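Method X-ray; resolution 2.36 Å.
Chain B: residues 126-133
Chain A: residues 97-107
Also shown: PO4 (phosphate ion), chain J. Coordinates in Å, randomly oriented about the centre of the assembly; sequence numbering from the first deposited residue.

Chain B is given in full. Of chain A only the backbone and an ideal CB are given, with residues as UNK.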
# COMPACT_ATOMS: atom_id res chain seq x y z
N ALA B 126 -8.45 -29.13 -0.09
CA ALA B 126 -7.35 -28.40 0.52
C ALA B 126 -7.30 -26.98 -0.02
O ALA B 126 -7.43 -26.76 -1.23
CB ALA B 126 -6.03 -29.11 0.28
N THR B 127 -7.12 -26.01 0.87
CA THR B 127 -7.00 -24.61 0.46
C THR B 127 -5.69 -24.00 0.96
O THR B 127 -5.07 -24.51 1.89
CB THR B 127 -8.20 -23.77 0.93
OG1 THR B 127 -8.41 -23.98 2.33
CG2 THR B 127 -9.45 -24.16 0.17
N PHE B 128 -5.28 -22.91 0.32
CA PHE B 128 -4.00 -22.28 0.62
C PHE B 128 -4.12 -20.76 0.61
O PHE B 128 -5.00 -20.20 -0.05
CB PHE B 128 -2.94 -22.69 -0.41
CG PHE B 128 -2.53 -24.14 -0.33
CD1 PHE B 128 -3.25 -25.12 -1.00
CD2 PHE B 128 -1.42 -24.51 0.40
CE1 PHE B 128 -2.87 -26.45 -0.92
CE2 PHE B 128 -1.03 -25.84 0.48
CZ PHE B 128 -1.76 -26.81 -0.18
N ASP B 129 -3.23 -20.09 1.33
CA ASP B 129 -3.12 -18.64 1.24
C ASP B 129 -1.83 -18.29 0.52
O ASP B 129 -0.95 -19.14 0.38
CB ASP B 129 -3.15 -17.98 2.62
CG ASP B 129 -1.77 -17.88 3.25
OD1 ASP B 129 -1.05 -18.90 3.28
OD2 ASP B 129 -1.40 -16.78 3.70
N GLY B 130 -1.71 -17.05 0.06
CA GLY B 130 -0.52 -16.62 -0.64
C GLY B 130 -0.14 -15.21 -0.28
O GLY B 130 -1.00 -14.34 -0.13
N ARG B 131 1.16 -14.97 -0.14
CA ARG B 131 1.66 -13.63 0.17
C ARG B 131 2.97 -13.38 -0.56
O ARG B 131 3.82 -14.27 -0.66
CB ARG B 131 1.84 -13.45 1.68
CG ARG B 131 2.95 -14.30 2.30
CD ARG B 131 2.88 -14.29 3.82
NE ARG B 131 1.72 -15.03 4.31
CZ ARG B 131 1.34 -15.08 5.58
NH1 ARG B 131 2.03 -14.42 6.50
NH2 ARG B 131 0.27 -15.78 5.93
N ALA B 132 3.13 -12.18 -1.09
CA ALA B 132 4.34 -11.84 -1.83
C ALA B 132 5.04 -10.64 -1.20
O ALA B 132 4.42 -9.85 -0.48
CB ALA B 132 4.01 -11.55 -3.29
N GLN B 133 6.33 -10.53 -1.46
CA GLN B 133 7.14 -9.46 -0.91
C GLN B 133 8.41 -9.32 -1.73
O GLN B 133 8.67 -10.12 -2.63
CB GLN B 133 7.51 -9.77 0.55
CG GLN B 133 8.57 -10.85 0.70
CD GLN B 133 8.76 -11.29 2.15
OE1 GLN B 133 7.86 -11.89 2.74
NE2 GLN B 133 9.92 -10.99 2.71
N UNK A 97 -5.34 -7.89 3.00
CA UNK A 97 -5.53 -7.85 1.55
C UNK A 97 -5.09 -9.13 0.83
O UNK A 97 -5.89 -9.78 0.17
CB UNK A 97 -4.76 -6.66 0.97
N UNK A 98 -3.82 -9.49 0.98
CA UNK A 98 -3.26 -10.64 0.27
C UNK A 98 -3.90 -11.96 0.67
O UNK A 98 -3.96 -12.90 -0.12
CB UNK A 98 -1.75 -10.72 0.51
N UNK A 99 -4.39 -12.04 1.91
CA UNK A 99 -5.00 -13.27 2.40
C UNK A 99 -6.43 -13.41 1.88
O UNK A 99 -6.84 -14.50 1.49
CB UNK A 99 -4.99 -13.30 3.93
N UNK A 100 -7.17 -12.31 1.88
CA UNK A 100 -8.54 -12.33 1.37
C UNK A 100 -8.57 -12.70 -0.11
O UNK A 100 -9.39 -13.52 -0.53
CB UNK A 100 -9.21 -10.97 1.59
N UNK A 101 -7.68 -12.11 -0.90
CA UNK A 101 -7.63 -12.36 -2.34
C UNK A 101 -7.19 -13.79 -2.67
O UNK A 101 -7.81 -14.45 -3.50
CB UNK A 101 -6.68 -11.36 -3.01
N UNK A 102 -6.12 -14.24 -2.04
CA UNK A 102 -5.54 -15.55 -2.35
C UNK A 102 -6.43 -16.71 -1.89
O UNK A 102 -6.67 -17.65 -2.64
CB UNK A 102 -4.16 -15.67 -1.70
N UNK A 103 -6.91 -16.64 -0.65
CA UNK A 103 -7.76 -17.69 -0.10
C UNK A 103 -9.07 -17.80 -0.88
O UNK A 103 -9.60 -18.89 -1.07
CB UNK A 103 -8.05 -17.42 1.38
N UNK A 104 -9.58 -16.66 -1.33
CA UNK A 104 -10.77 -16.64 -2.17
C UNK A 104 -10.50 -17.38 -3.48
O UNK A 104 -11.31 -18.20 -3.92
CB UNK A 104 -11.21 -15.20 -2.45
N UNK A 105 -9.36 -17.09 -4.09
CA UNK A 105 -8.97 -17.73 -5.33
C UNK A 105 -8.71 -19.22 -5.10
O UNK A 105 -9.05 -20.06 -5.94
CB UNK A 105 -7.73 -17.05 -5.92
N UNK A 106 -8.11 -19.53 -3.96
CA UNK A 106 -7.84 -20.92 -3.59
C UNK A 106 -9.14 -21.71 -3.43
O UNK A 106 -9.28 -22.80 -3.97
CB UNK A 106 -7.03 -20.98 -2.29
N UNK A 107 -10.08 -21.14 -2.68
CA UNK A 107 -11.37 -21.77 -2.45
C UNK A 107 -12.11 -21.99 -3.77
O UNK A 107 -12.67 -23.06 -4.00
CB UNK A 107 -12.22 -20.92 -1.50
P PO4 J . -0.39 -14.65 9.47
O1 PO4 J . -0.31 -15.32 10.83
O2 PO4 J . 1.00 -14.21 9.06
O3 PO4 J . -0.94 -15.62 8.46
O4 PO4 J . -1.30 -13.45 9.56

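Chain A is helical throughout 97-107 and crosses the chain B strand at 139°, closer to antiparallel than parallel, with the axes 6.4 Å apart at their closest. Every position therefore has to tolerate helical backbone angles, and those spaced four apart, 98, 102 and 106, point their CA-to-CB bonds toward the strand.

At positions 97, 100, 101, 104 and 105 the ideal CB finds nothing of chain B within 5.5 Å, so this strand does not select among side chains. They are Leu A97, Ile A100, Ala A101, Ser A104 and Ala A105; the hydroxyl of Ser A104 turns back to the carbonyl of Ile A100.

The ideal CB of position 98 is 3.8 Å from Gly B130 O, and beyond it the N and O of Ala B132 offer a donor and an acceptor. A longer side chain carrying both functions would suit, such as glutamine; asparagine is too short to meet both. It is Gln A98: its OE1 accepts from Ala B132 N at 2.6 Å, while its NE2 gives a weak hydrogen bond to Ala B132 O at 3.3 Å, so the amide reads the strand backbone much as a neighbouring strand would.

Position 99 points sideways, its ideal CB 5.0 Å from Asp B129 OD2. That carboxylate is already engaged in a salt bridge, Arg B131 NH2 to Asp B129 OD2 at 3.0 Å, so it is the phosphate that favours lysine or arginine, although Arg B131 brings a like charge. Lys A99 extends so that NZ reaches phosphate O3 at 2.8 Å, its CE packing 3.8 Å from Asp B129 OD2. Arg B131 NH2 lies 4.5 Å from Lys A99 NZ but donates to the same O3, and the anion offsets the repulsion.

At position 102 the ideal CB is 3.3 Å from Gly B130 N. This leaves little depth, and a small acceptor fits: serine, perhaps threonine; alanine would leave the donor unanswered here. Ser A102, rotamer p, accepts from Gly B130 N at its OG (2.9 Å) and donates a hydrogen bond from OG to Gln A98 O, 2.7 Å.

Position 103 points sideways beside Asp B129, where a modest aliphatic group such as valine, alanine or isoleucine can pack. Val A103 places CG2 3.6 Å from Asp B129 CB.

Position 106 is tighter still, its ideal CB 3.1 Å from Phe B128 O, and Phe B128 N offers a donor. Serine again combines small size with an acceptor. Ser A106, chi1 t, takes the hydrogen bond from Phe B128 N at OG, 2.7 Å.

Position 107, sideways and near Thr B127 CG2, would accept various apolar chains; Met A107 brings CG within 4.0 Å of Thr B127 CG2.

Chain A, residues 97-107: LQKIASVSASM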
# COMPACT_ATOMS: atom_id res chain seq x y z
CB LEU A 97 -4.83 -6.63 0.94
CG LEU A 97 -5.03 -6.43 -0.57
CD1 LEU A 97 -6.47 -6.01 -0.89
CD2 LEU A 97 -4.05 -5.41 -1.12
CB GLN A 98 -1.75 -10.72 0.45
CG GLN A 98 -0.97 -9.62 -0.25
CD GLN A 98 0.51 -9.93 -0.34
OE1 GLN A 98 0.93 -10.79 -1.12
NE2 GLN A 98 1.31 -9.23 0.46
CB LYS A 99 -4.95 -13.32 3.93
CG LYS A 99 -4.59 -14.69 4.47
CD LYS A 99 -4.34 -14.65 5.97
CE LYS A 99 -3.93 -16.02 6.49
NZ LYS A 99 -3.70 -15.99 7.96
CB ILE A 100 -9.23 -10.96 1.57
CG1 ILE A 100 -9.52 -10.72 3.05
CG2 ILE A 100 -10.53 -10.90 0.78
CD1 ILE A 100 -10.16 -9.38 3.33
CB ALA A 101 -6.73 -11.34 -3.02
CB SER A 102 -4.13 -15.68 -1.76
OG SER A 102 -4.16 -15.61 -0.34
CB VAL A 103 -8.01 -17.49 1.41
CG1 VAL A 103 -9.07 -18.46 1.93
CG2 VAL A 103 -6.71 -17.67 2.18
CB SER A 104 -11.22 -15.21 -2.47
OG SER A 104 -11.66 -14.56 -1.30
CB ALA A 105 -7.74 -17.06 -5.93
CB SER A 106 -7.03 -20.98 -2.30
OG SER A 106 -6.76 -22.32 -1.92
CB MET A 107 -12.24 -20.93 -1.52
CG MET A 107 -11.85 -21.02 -0.05
SD MET A 107 -12.84 -19.91 0.98
CE MET A 107 -12.24 -20.35 2.61
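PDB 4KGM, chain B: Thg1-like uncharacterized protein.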